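Local coordinates for protein putative phosphinothricin n-acetyltransferase (Acinetobacter baylyi, PDB 2JLM) that probably transfers the acetyl group of acetyl-CoA to the amino group of L-methionine sulfoximine and L-methionine sulfone, as a member of the GNAT family of acetyltransferases, at residues D[15-20]-D[51-56]; D[62-67]-D[112-117]; D[80-85]-D[91-96]. All coordinates share one frame; numbering follows the deposited sequence.

Contact 1: residues D[15-20]-D[51-56]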
ATOM      1  N   CYS D  15      11.733  -1.798 -10.275  1.00 30.65           N
ATOM      2  CA  CYS D  15      12.849  -0.879 -10.098  1.00 37.93           C
ATOM      3  C   CYS D  15      12.734  -0.028  -8.834  1.00 40.26           C
ATOM      4  O   CYS D  15      11.650   0.434  -8.474  1.00 34.76           O
ATOM      5  CB  CYS D  15      13.028   0.001 -11.327  1.00 31.48           C
ATOM      6  SG  CYS D  15      13.495  -0.951 -12.760  1.00 38.57           S
ATOM      7  N   THR D  16      13.870   0.150  -8.165  1.00 46.11           N
ATOM      8  CA  THR D  16      13.964   0.969  -6.965  1.00 44.22           C
ATOM      9  C   THR D  16      15.051   2.010  -7.183  1.00 47.12           C
ATOM     10  O   THR D  16      15.948   1.811  -8.010  1.00 45.19           O
ATOM     11  CB  THR D  16      14.332   0.124  -5.722  1.00 46.59           C
ATOM     12  OG1 THR D  16      15.751  -0.071  -5.669  1.00 48.29           O
ATOM     13  CG2 THR D  16      13.635  -1.233  -5.757  1.00 49.64           C
ATOM     14  N   GLU D  17      14.974   3.117  -6.448  1.00 58.21           N
ATOM     15  CA  GLU D  17      15.962   4.186  -6.582  1.00 51.82           C
ATOM     16  C   GLU D  17      17.349   3.703  -6.154  1.00 79.40           C
ATOM     17  O   GLU D  17      18.363   4.032  -6.782  1.00 42.20           O
ATOM     18  CB  GLU D  17      15.547   5.412  -5.767  1.00 52.41           C
ATOM     19  CG  GLU D  17      16.439   6.616  -6.001  1.00 66.75           C
ATOM     20  CD  GLU D  17      16.096   7.793  -5.110  1.00 58.37           C
ATOM     21  OE1 GLU D  17      16.812   8.815  -5.188  1.00 61.78           O
ATOM     22  OE2 GLU D  17      15.117   7.702  -4.338  1.00 62.55           O
ATOM     23  N   ASP D  18      17.387   2.911  -5.088  1.00 64.61           N
ATOM     24  CA  ASP D  18      18.647   2.366  -4.602  1.00 74.46           C
ATOM     25  C   ASP D  18      19.340   1.502  -5.662  1.00 66.48           C
ATOM     26  O   ASP D  18      20.514   1.703  -5.964  1.00 62.97           O
ATOM     27  CB  ASP D  18      18.437   1.576  -3.304  1.00 73.15           C
ATOM     28  CG  ASP D  18      17.520   0.378  -3.486  1.00 52.01           C
ATOM     29  N   GLN D  19      18.608   0.559  -6.246  1.00 52.38           N
ATOM     30  CA  GLN D  19      19.207  -0.415  -7.156  1.00 43.96           C
ATOM     31  C   GLN D  19      19.378   0.064  -8.597  1.00 59.90           C
ATOM     32  O   GLN D  19      20.246  -0.433  -9.315  1.00 58.95           O
ATOM     33  CB  GLN D  19      18.394  -1.718  -7.164  1.00 63.22           C
ATOM     34  CG  GLN D  19      18.381  -2.484  -5.854  1.00 49.83           C
ATOM     35  CD  GLN D  19      17.702  -3.834  -5.984  1.00 68.51           C
ATOM     36  N   HIS D  20      18.560   1.019  -9.029  1.00 63.47           N
ATOM     37  CA  HIS D  20      18.444   1.276 -10.465  1.00 40.12           C
ATOM     38  C   HIS D  20      18.626   2.723 -10.933  1.00 40.18           C
ATOM     39  O   HIS D  20      18.644   2.980 -12.137  1.00 43.30           O
ATOM     40  CB  HIS D  20      17.115   0.719 -10.969  1.00 46.10           C
ATOM     41  CG  HIS D  20      16.940  -0.742 -10.702  1.00 44.00           C
ATOM     42  ND1 HIS D  20      16.101  -1.226  -9.722  1.00 50.78           N
ATOM     43  CD2 HIS D  20      17.500  -1.830 -11.288  1.00 47.61           C
ATOM     44  CE1 HIS D  20      16.147  -2.547  -9.717  1.00 45.78           C
ATOM     45  NE2 HIS D  20      16.988  -2.938 -10.659  1.00 46.00           N
ATOM     46  N   ALA D  51      14.186  13.178  -7.715  1.00 60.49           N
ATOM     47  CA  ALA D  51      12.824  13.695  -7.635  1.00 76.58           C
ATOM     48  C   ALA D  51      11.912  12.792  -8.448  1.00 63.83           C
ATOM     49  O   ALA D  51      10.830  12.413  -8.000  1.00 52.49           O
ATOM     50  CB  ALA D  51      12.761  15.123  -8.155  1.00 40.41           C
ATOM     51  N   TRP D  52      12.371  12.455  -9.651  1.00 58.59           N
ATOM     52  CA  TRP D  52      11.685  11.498 -10.512  1.00 50.28           C
ATOM     53  C   TRP D  52      11.268  10.274  -9.704  1.00 59.60           C
ATOM     54  O   TRP D  52      10.106   9.878  -9.732  1.00 31.96           O
ATOM     55  CB  TRP D  52      12.604  11.093 -11.664  1.00 61.14           C
ATOM     56  CG  TRP D  52      11.963  10.289 -12.766  1.00 57.81           C
ATOM     57  CD1 TRP D  52      11.251  10.771 -13.829  1.00 58.69           C
ATOM     58  CD2 TRP D  52      12.018   8.866 -12.936  1.00 48.58           C
ATOM     59  NE1 TRP D  52      10.847   9.736 -14.639  1.00 60.08           N
ATOM     60  CE2 TRP D  52      11.307   8.558 -14.113  1.00 33.64           C
ATOM     61  CE3 TRP D  52      12.595   7.825 -12.203  1.00 47.90           C
ATOM     62  CZ2 TRP D  52      11.158   7.255 -14.572  1.00 38.42           C
ATOM     63  CZ3 TRP D  52      12.444   6.527 -12.664  1.00 39.60           C
ATOM     64  CH2 TRP D  52      11.733   6.255 -13.834  1.00 38.93           C
ATOM     65  N   PHE D  53      12.204   9.680  -8.968  1.00 45.64           N
ATOM     66  CA  PHE D  53      11.856   8.507  -8.177  1.00 38.71           C
ATOM     67  C   PHE D  53      10.820   8.851  -7.118  1.00 55.51           C
ATOM     68  O   PHE D  53       9.904   8.068  -6.854  1.00 45.50           O
ATOM     69  CB  PHE D  53      13.095   7.862  -7.559  1.00 44.32           C
ATOM     70  CG  PHE D  53      13.814   6.939  -8.494  1.00 53.93           C
ATOM     71  CD1 PHE D  53      14.897   7.385  -9.235  1.00 54.81           C
ATOM     72  CD2 PHE D  53      13.390   5.632  -8.656  1.00 47.51           C
ATOM     73  CE1 PHE D  53      15.555   6.540 -10.106  1.00 55.95           C
ATOM     74  CE2 PHE D  53      14.045   4.779  -9.527  1.00 54.15           C
ATOM     75  CZ  PHE D  53      15.129   5.234 -10.252  1.00 52.16           C
ATOM     76  N   ALA D  54      10.951  10.042  -6.542  1.00 32.93           N
ATOM     77  CA  ALA D  54      10.056  10.480  -5.478  1.00 63.76           C
ATOM     78  C   ALA D  54       8.617  10.566  -5.974  1.00 27.12           C
ATOM     79  O   ALA D  54       7.696  10.028  -5.349  1.00 42.54           O
ATOM     80  CB  ALA D  54      10.512  11.822  -4.916  1.00 49.29           C
ATOM     81  N   THR D  55       8.434  11.240  -7.103  1.00 43.37           N
ATOM     82  CA  THR D  55       7.119  11.370  -7.725  1.00 33.56           C
ATOM     83  C   THR D  55       6.446  10.012  -7.901  1.00 42.72           C
ATOM     84  O   THR D  55       5.268   9.834  -7.574  1.00 45.07           O
ATOM     85  CB  THR D  55       7.219  12.092  -9.085  1.00 45.53           C
ATOM     86  OG1 THR D  55       7.657  13.442  -8.874  1.00 38.02           O
ATOM     87  CG2 THR D  55       5.863  12.103  -9.808  1.00 24.32           C
ATOM     88  N   LYS D  56       7.201   9.040  -8.398  1.00 49.77           N
ATOM     89  CA  LYS D  56       6.609   7.740  -8.691  1.00 46.78           C
ATOM     90  C   LYS D  56       6.249   6.974  -7.430  1.00 35.55           C
ATOM     91  O   LYS D  56       5.242   6.261  -7.406  1.00 39.40           O
ATOM     92  CB  LYS D  56       7.491   6.935  -9.654  1.00 38.60           C
ATOM     93  CG  LYS D  56       7.195   7.306 -11.112  1.00 34.80           C
ATOM     94  CD  LYS D  56       8.391   7.182 -12.015  1.00 36.10           C
ATOM     95  CE  LYS D  56       8.144   7.926 -13.320  1.00 30.52           C
ATOM     96  NZ  LYS D  56       6.763   7.699 -13.828  1.00 28.77           N
TER
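E17 lies along one face of the F53 ring, at the place where the first turn of helix 17-34 meets helix 46-58. Its backbone starts the contact. E17 CA sits over the ring 3.7 Å from the centroid of F53 and 18° off the ring normal, a CH-pi contact. From there the E17 side chain runs across the ring toward the F53 backbone. E17 CB meets F53 CG and CD2, with CB to CG at 3.6 Å. E17 CG touches F53 CG and CD1. E17 CD has moved past the ring and lies 3.9 Å from F53 CB. At the tip, E17 OE2 is 3.8 Å from F53 CB. CG of E17 is anti to the backbone N (chi1 -173°), and the chain beyond it is extended. This straight course keeps the methylenes on the aromatic face and carries the carboxylate beyond it. The carboxylate and ring planes are 5° apart. E17 OE2 forms a salt bridge with R57, one residue past 51-56, so the same side chain also links the two helices by charge.

The opposite face of the F53 ring is covered within its own helix by W52, whose CE3 lies over the ring centre. F53 is therefore sandwiched between W52 and E17, and it also touches I63 on the sheet.

T16 is at the N-cap of helix 17-34. Its OG1 appears to accept from Q19 N, though the placing of OG1 is doubtful. T16 N donates to H20 ND1 at 3.0 Å, close to the imidazole plane, which fixes the turn of that ring. The arrangement is plain helix-helix packing: in this GNAT fold it joins the two helices that follow the first strand, beside the central sheet.

Contact 2: residues D[62-67]-D[112-117]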
ATOM      1  N   PRO D  62       4.103   2.564 -11.022  1.00 24.97           N
ATOM      2  CA  PRO D  62       5.022   1.427 -11.141  1.00 25.08           C
ATOM      3  C   PRO D  62       6.249   1.771 -11.979  1.00 30.73           C
ATOM      4  O   PRO D  62       6.179   2.616 -12.873  1.00 33.39           O
ATOM      5  CB  PRO D  62       4.174   0.366 -11.851  1.00 16.52           C
ATOM      6  CG  PRO D  62       3.138   1.147 -12.603  1.00 38.00           C
ATOM      7  CD  PRO D  62       2.880   2.401 -11.828  1.00 30.74           C
ATOM      8  N   ILE D  63       7.374   1.141 -11.670  1.00 36.93           N
ATOM      9  CA  ILE D  63       8.525   1.157 -12.563  1.00 32.00           C
ATOM     10  C   ILE D  63       8.938  -0.294 -12.775  1.00 44.18           C
ATOM     11  O   ILE D  63       9.502  -0.922 -11.879  1.00 42.15           O
ATOM     12  CB  ILE D  63       9.706   1.971 -11.995  1.00 42.77           C
ATOM     13  CG1 ILE D  63       9.220   3.272 -11.347  1.00 24.87           C
ATOM     14  CG2 ILE D  63      10.722   2.290 -13.086  1.00 22.33           C
ATOM     15  CD1 ILE D  63      10.365   4.104 -10.773  1.00 28.21           C
ATOM     16  N   ILE D  64       8.625  -0.831 -13.950  1.00 28.26           N
ATOM     17  CA  ILE D  64       8.875  -2.237 -14.245  1.00 24.89           C
ATOM     18  C   ILE D  64      10.121  -2.395 -15.110  1.00 36.01           C
ATOM     19  O   ILE D  64      10.207  -1.842 -16.205  1.00 30.02           O
ATOM     20  CB  ILE D  64       7.667  -2.887 -14.943  1.00 24.49           C
ATOM     21  CG1 ILE D  64       6.407  -2.739 -14.085  1.00 23.67           C
ATOM     22  CG2 ILE D  64       7.926  -4.353 -15.203  1.00 26.28           C
ATOM     23  CD1 ILE D  64       5.136  -3.338 -14.738  1.00 21.92           C
ATOM     24  N   GLY D  65      11.094  -3.144 -14.609  1.00 38.53           N
ATOM     25  CA  GLY D  65      12.359  -3.294 -15.305  1.00 26.80           C
ATOM     26  C   GLY D  65      12.570  -4.685 -15.867  1.00 25.02           C
ATOM     27  O   GLY D  65      11.895  -5.640 -15.477  1.00 26.23           O
ATOM     28  N   ALA D  66      13.502  -4.797 -16.805  1.00 19.30           N
ATOM     29  CA  ALA D  66      13.880  -6.093 -17.358  1.00 28.49           C
ATOM     30  C   ALA D  66      15.373  -6.276 -17.130  1.00 51.27           C
ATOM     31  O   ALA D  66      16.170  -5.388 -17.452  1.00 30.55           O
ATOM     32  CB  ALA D  66      13.539  -6.173 -18.839  1.00 19.51           C
ATOM     33  N   VAL D  67      15.748  -7.414 -16.556  1.00 33.58           N
ATOM     34  CA  VAL D  67      17.138  -7.629 -16.168  1.00 30.68           C
ATOM     35  C   VAL D  67      17.684  -8.917 -16.760  1.00 30.10           C
ATOM     36  O   VAL D  67      16.987  -9.928 -16.804  1.00 37.42           O
ATOM     37  CB  VAL D  67      17.278  -7.624 -14.645  1.00 42.93           C
ATOM     38  CG1 VAL D  67      18.647  -8.083 -14.239  1.00 34.02           C
ATOM     39  CG2 VAL D  67      17.008  -6.219 -14.113  1.00 39.50           C
ATOM     40  N   MET D 112       5.935  -3.588 -22.153  1.00 29.57           N
ATOM     41  CA  MET D 112       4.594  -3.046 -22.365  1.00 42.29           C
ATOM     42  C   MET D 112       3.522  -4.044 -21.930  1.00 31.06           C
ATOM     43  O   MET D 112       2.558  -3.676 -21.261  1.00 29.87           O
ATOM     44  CB  MET D 112       4.375  -2.601 -23.815  1.00 22.24           C
ATOM     45  CG  MET D 112       4.951  -1.220 -24.123  1.00 33.08           C
ATOM     46  SD  MET D 112       4.450   0.040 -22.926  1.00 36.56           S
ATOM     47  CE  MET D 112       2.674  -0.056 -23.120  1.00 29.00           C
ATOM     48  N   ASN D 113       3.692  -5.312 -22.292  1.00 23.11           N
ATOM     49  CA  ASN D 113       2.729  -6.317 -21.869  1.00 31.75           C
ATOM     50  C   ASN D 113       2.595  -6.383 -20.349  1.00 23.24           C
ATOM     51  O   ASN D 113       1.495  -6.499 -19.813  1.00 28.39           O
ATOM     52  CB  ASN D 113       3.075  -7.695 -22.436  1.00 33.55           C
ATOM     53  CG  ASN D 113       2.490  -7.922 -23.819  1.00 53.15           C
ATOM     54  OD1 ASN D 113       1.408  -7.426 -24.143  1.00 52.07           O
ATOM     55  ND2 ASN D 113       3.201  -8.686 -24.641  1.00 41.50           N
ATOM     56  N   GLU D 114       3.720  -6.320 -19.656  1.00 25.49           N
ATOM     57  CA  GLU D 114       3.697  -6.393 -18.205  1.00 24.02           C
ATOM     58  C   GLU D 114       3.075  -5.104 -17.624  1.00 24.61           C
ATOM     59  O   GLU D 114       2.259  -5.158 -16.703  1.00 27.20           O
ATOM     60  CB  GLU D 114       5.113  -6.662 -17.676  1.00 23.39           C
ATOM     61  CG  GLU D 114       5.194  -7.123 -16.217  1.00 61.47           C
ATOM     62  CD  GLU D 114       4.739  -8.570 -15.996  1.00 49.46           C
ATOM     63  OE1 GLU D 114       4.392  -9.271 -16.976  1.00 32.04           O
ATOM     64  OE2 GLU D 114       4.730  -9.008 -14.824  1.00 51.87           O
ATOM     65  N   LEU D 115       3.425  -3.952 -18.192  1.00 22.11           N
ATOM     66  CA  LEU D 115       2.844  -2.676 -17.751  1.00 17.47           C
ATOM     67  C   LEU D 115       1.332  -2.640 -17.929  1.00 14.43           C
ATOM     68  O   LEU D 115       0.615  -2.114 -17.084  1.00 23.91           O
ATOM     69  CB  LEU D 115       3.455  -1.506 -18.517  1.00 19.01           C
ATOM     70  CG  LEU D 115       3.232  -0.153 -17.850  1.00 23.63           C
ATOM     71  CD1 LEU D 115       3.952  -0.138 -16.507  1.00 15.71           C
ATOM     72  CD2 LEU D 115       3.718   0.968 -18.742  1.00 25.19           C
ATOM     73  N   ILE D 116       0.847  -3.199 -19.028  1.00 21.27           N
ATOM     74  CA  ILE D 116      -0.587  -3.207 -19.294  1.00 23.52           C
ATOM     75  C   ILE D 116      -1.322  -4.087 -18.286  1.00 35.09           C
ATOM     76  O   ILE D 116      -2.411  -3.733 -17.800  1.00 26.71           O
ATOM     77  CB  ILE D 116      -0.866  -3.660 -20.727  1.00 19.36           C
ATOM     78  CG1 ILE D 116      -0.317  -2.621 -21.709  1.00 18.07           C
ATOM     79  CG2 ILE D 116      -2.361  -3.889 -20.960  1.00 12.72           C
ATOM     80  CD1 ILE D 116      -0.422  -3.051 -23.172  1.00 16.20           C
ATOM     81  N   LYS D 117      -0.719  -5.230 -17.968  1.00 30.09           N
ATOM     82  CA  LYS D 117      -1.248  -6.099 -16.921  1.00 23.82           C
ATOM     83  C   LYS D 117      -1.349  -5.316 -15.619  1.00 21.22           C
ATOM     84  O   LYS D 117      -2.359  -5.383 -14.931  1.00 32.39           O
ATOM     85  CB  LYS D 117      -0.366  -7.342 -16.741  1.00 37.36           C
ATOM     86  CG  LYS D 117      -0.664  -8.461 -17.748  1.00 30.60           C
ATOM     87  CD  LYS D 117       0.289  -9.648 -17.586  1.00 53.41           C
TER
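I64 overlaps L115 and E114 with the end of its side chain. The contact packs helix 107-121 on strand 63-68, part of the helix-on-sheet layering of the GNAT fold. I64 CD1 lies 3.8 Å from L115 CD1 and also touches the backbone at L115 CA. It is 3.9 Å from E114 O. The CG1 branch of I64 is anti to the carbonyl carbon (chi1 -57°), and CD1 continues it in an extended line to the helix. The other branch, I64 CG2, meets E114 CG at 4.0 Å. Here the two side chains cross at about a right angle.

E114 thus offers its aliphatic part to the strand. Its chain bends at chi2 (74°) and carries the carboxylate away to another partner. E114 OE2 forms a salt bridge with R11 of the second subunit, so the same residue packs on the sheet and takes part in a subunit interface. F12 on strand 7-14 also touches E114.

The first bond of L115 runs across the contact, and its end then comes nearer the strand through CD1. Beyond these residues, W79 of strand 73-81 packs on both P62 and L115, and R118 lies against P62 and I64. The contact is apolar between the two segments. At its edge, P62 CG approaches L115 CD1, the same methyl that meets I64, at 4.2 Å.

Contact 3: residues D[80-85]-D[91-96]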
ATOM      1  N   GLY D  80       2.909   7.821 -15.580  1.00 29.65           N
ATOM      2  CA  GLY D  80       2.709   8.965 -14.724  1.00 16.19           C
ATOM      3  C   GLY D  80       1.400   9.627 -15.107  1.00 33.12           C
ATOM      4  O   GLY D  80       0.621   9.097 -15.907  1.00 21.55           O
ATOM      5  N   SER D  81       1.154  10.800 -14.552  1.00 23.66           N
ATOM      6  CA  SER D  81      -0.051  11.534 -14.888  1.00 38.24           C
ATOM      7  C   SER D  81      -0.046  11.861 -16.382  1.00 20.66           C
ATOM      8  O   SER D  81       0.999  12.192 -16.936  1.00 29.86           O
ATOM      9  CB  SER D  81      -0.121  12.822 -14.061  1.00 28.05           C
ATOM     10  OG  SER D  81      -1.459  13.275 -13.949  1.00 65.94           O
ATOM     11  N   PHE D  82      -1.198  11.739 -17.036  1.00 28.98           N
ATOM     12  CA  PHE D  82      -1.347  12.240 -18.400  1.00 24.37           C
ATOM     13  C   PHE D  82      -1.609  13.758 -18.393  1.00 27.24           C
ATOM     14  O   PHE D  82      -0.835  14.526 -18.945  1.00 18.65           O
ATOM     15  CB  PHE D  82      -2.451  11.501 -19.161  1.00 14.28           C
ATOM     16  CG  PHE D  82      -2.792  12.120 -20.503  1.00 34.24           C
ATOM     17  CD1 PHE D  82      -4.105  12.470 -20.810  1.00 13.68           C
ATOM     18  CD2 PHE D  82      -1.797  12.354 -21.458  1.00 23.33           C
ATOM     19  CE1 PHE D  82      -4.423  13.042 -22.055  1.00 16.92           C
ATOM     20  CE2 PHE D  82      -2.102  12.928 -22.700  1.00 21.42           C
ATOM     21  CZ  PHE D  82      -3.420  13.270 -22.999  1.00 23.39           C
ATOM     22  N   ARG D  83      -2.692  14.189 -17.761  1.00 24.85           N
ATOM     23  CA  ARG D  83      -2.931  15.621 -17.593  1.00 18.12           C
ATOM     24  C   ARG D  83      -3.261  15.918 -16.132  1.00 37.56           C
ATOM     25  O   ARG D  83      -3.946  15.133 -15.471  1.00 23.35           O
ATOM     26  CB  ARG D  83      -4.022  16.115 -18.560  1.00 22.87           C
ATOM     27  CG  ARG D  83      -3.526  16.212 -20.011  1.00 29.02           C
ATOM     28  CD  ARG D  83      -4.647  16.403 -21.040  1.00 23.80           C
ATOM     29  NE  ARG D  83      -5.457  17.596 -20.782  1.00 21.51           N
ATOM     30  CZ  ARG D  83      -5.030  18.840 -20.964  1.00 19.38           C
ATOM     31  NH1 ARG D  83      -3.786  19.064 -21.374  1.00 21.32           N
ATOM     32  NH2 ARG D  83      -5.835  19.862 -20.710  1.00 21.31           N
ATOM     33  N   ALA D  84      -2.755  17.042 -15.632  1.00 34.38           N
ATOM     34  CA  ALA D  84      -2.797  17.355 -14.202  1.00 46.22           C
ATOM     35  C   ALA D  84      -4.112  17.987 -13.741  1.00 40.20           C
ATOM     36  O   ALA D  84      -4.141  19.142 -13.321  1.00 32.97           O
ATOM     37  CB  ALA D  84      -1.630  18.258 -13.840  1.00 45.17           C
ATOM     38  N   PHE D  85      -5.197  17.229 -13.828  1.00 29.44           N
ATOM     39  CA  PHE D  85      -6.506  17.697 -13.380  1.00 23.05           C
ATOM     40  C   PHE D  85      -7.264  16.511 -12.839  1.00 26.41           C
ATOM     41  O   PHE D  85      -7.092  15.391 -13.329  1.00 24.54           O
ATOM     42  CB  PHE D  85      -7.298  18.322 -14.521  1.00 35.04           C
ATOM     43  CG  PHE D  85      -6.685  19.565 -15.077  1.00 39.58           C
ATOM     44  CD1 PHE D  85      -5.718  19.492 -16.066  1.00 42.64           C
ATOM     45  CD2 PHE D  85      -7.095  20.810 -14.631  1.00 66.30           C
ATOM     46  CE1 PHE D  85      -5.154  20.642 -16.585  1.00 49.39           C
ATOM     47  CE2 PHE D  85      -6.538  21.966 -15.150  1.00 62.22           C
ATOM     48  CZ  PHE D  85      -5.566  21.880 -16.128  1.00 50.14           C
ATOM     49  N   THR D  91      -6.685   8.008 -16.212  1.00 15.77           N
ATOM     50  CA  THR D  91      -5.835   8.027 -17.395  1.00 14.46           C
ATOM     51  C   THR D  91      -4.394   8.186 -16.966  1.00 18.64           C
ATOM     52  O   THR D  91      -4.064   9.066 -16.168  1.00 18.30           O
ATOM     53  CB  THR D  91      -6.228   9.195 -18.332  1.00 18.07           C
ATOM     54  OG1 THR D  91      -7.603   9.059 -18.693  1.00 18.88           O
ATOM     55  CG2 THR D  91      -5.384   9.208 -19.600  1.00 17.36           C
ATOM     56  N   VAL D  92      -3.531   7.320 -17.479  1.00 15.11           N
ATOM     57  CA  VAL D  92      -2.108   7.473 -17.220  1.00 16.04           C
ATOM     58  C   VAL D  92      -1.397   7.593 -18.554  1.00 17.84           C
ATOM     59  O   VAL D  92      -1.928   7.191 -19.589  1.00 14.20           O
ATOM     60  CB  VAL D  92      -1.546   6.283 -16.422  1.00 19.96           C
ATOM     61  CG1 VAL D  92      -2.320   6.115 -15.121  1.00 19.00           C
ATOM     62  CG2 VAL D  92      -1.631   5.001 -17.237  1.00 10.52           C
ATOM     63  N   GLU D  93      -0.210   8.177 -18.530  1.00 21.32           N
ATOM     64  CA  GLU D  93       0.635   8.203 -19.702  1.00 18.37           C
ATOM     65  C   GLU D  93       1.870   7.364 -19.383  1.00 21.72           C
ATOM     66  O   GLU D  93       2.508   7.564 -18.361  1.00 18.88           O
ATOM     67  CB  GLU D  93       1.031   9.631 -20.056  1.00 18.20           C
ATOM     68  CG  GLU D  93       2.109   9.688 -21.120  1.00 16.09           C
ATOM     69  CD  GLU D  93       2.393  11.106 -21.588  1.00 39.66           C
ATOM     70  OE1 GLU D  93       1.644  12.025 -21.187  1.00 52.61           O
ATOM     71  OE2 GLU D  93       3.362  11.298 -22.360  1.00 35.73           O
ATOM     72  N   HIS D  94       2.183   6.415 -20.255  1.00 12.72           N
ATOM     73  CA  HIS D  94       3.266   5.467 -20.029  1.00 23.19           C
ATOM     74  C   HIS D  94       4.451   5.774 -20.917  1.00 25.00           C
ATOM     75  O   HIS D  94       4.330   6.442 -21.949  1.00 21.46           O
ATOM     76  CB  HIS D  94       2.803   4.056 -20.372  1.00 15.12           C
ATOM     77  CG  HIS D  94       2.491   3.874 -21.825  1.00 31.33           C
ATOM     78  ND1 HIS D  94       3.382   3.321 -22.718  1.00 30.24           N
ATOM     79  CD2 HIS D  94       1.394   4.211 -22.548  1.00 22.25           C
ATOM     80  CE1 HIS D  94       2.846   3.306 -23.924  1.00 18.53           C
ATOM     81  NE2 HIS D  94       1.640   3.839 -23.849  1.00 23.57           N
ATOM     82  N   SER D  95       5.597   5.242 -20.525  1.00 34.92           N
ATOM     83  CA  SER D  95       6.783   5.313 -21.355  1.00 28.56           C
ATOM     84  C   SER D  95       7.605   4.048 -21.169  1.00 30.42           C
ATOM     85  O   SER D  95       7.503   3.364 -20.149  1.00 28.15           O
ATOM     86  CB  SER D  95       7.596   6.566 -21.030  1.00 37.64           C
ATOM     87  OG  SER D  95       7.699   6.754 -19.628  1.00 61.78           O
ATOM     88  N   VAL D  96       8.396   3.722 -22.178  1.00 32.04           N
ATOM     89  CA  VAL D  96       9.231   2.540 -22.141  1.00 33.02           C
ATOM     90  C   VAL D  96      10.555   2.850 -22.832  1.00 26.78           C
ATOM     91  O   VAL D  96      10.577   3.356 -23.953  1.00 38.65           O
ATOM     92  CB  VAL D  96       8.516   1.332 -22.777  1.00 24.32           C
ATOM     93  CG1 VAL D  96       7.956   1.693 -24.146  1.00 37.14           C
ATOM     94  CG2 VAL D  96       9.457   0.121 -22.863  1.00 27.52           C
TER
HETATM   95  O   HOH W   1       2.401  13.611 -19.137  1.00 41.91           O
HETATM   96  O   HOH W   2      -3.799  11.660 -16.081  1.00 19.76           O
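G80 and E93 face each other as an antiparallel hydrogen-bonded pair, with G80 N donating to E93 O at 2.8 Å and E93 N donating to G80 O at 2.9 Å. V92 CA adds a CA-H...O contact to G80 O. This is the end of the beta hairpin of strands 73-81 and 91-98. Farther along, a water links F82 and T91, accepting from F82 N and donating to T91 O.

F82 lies beside T91, its side chain pointing the same way. T91 CG2 is 3.7 Å from both F82 CB and F82 CD1. E93 crosses F82 at about a right angle. E93 OE1 comes to the ring edge, near its plane, 3.5 Å from F82 CD2. With chi1 at 170° and the chain extended, E93 reaches out far enough to set OE1 there. A second water lies 2.7 Å from E93 OE1 and 3.0 Å from S81 O.

The charged ends look outward to another chain. E93 OE2 pairs with R83 of the third subunit, and R83 pairs with E93 of that subunit. This reciprocal pairing between chains implies that the hairpin end helps to join two subunits.

In the fold
The three contacts sit at different levels of the fold. Contact 1 joins helices 17-34 and 46-58 through an aromatic face. Contact 2 lays helix 107-121 on the sheet with aliphatic groups. Contact 3 works within the sheet, by backbone bonds and water. Each is partly buried. Contact 2 lies nearest the centre of the chain, at about 9 Å between centres, and contact 1 farthest, at about 14 Å. I63 ties contact 1 to contact 2: W52 and K56 pack on it. H94 ties contact 3 to contact 2 by touching M112 and L115. Contacts 2 and 3 both reach other subunits through a glutamate, whereas the glutamate of contact 1 pairs within its own chain.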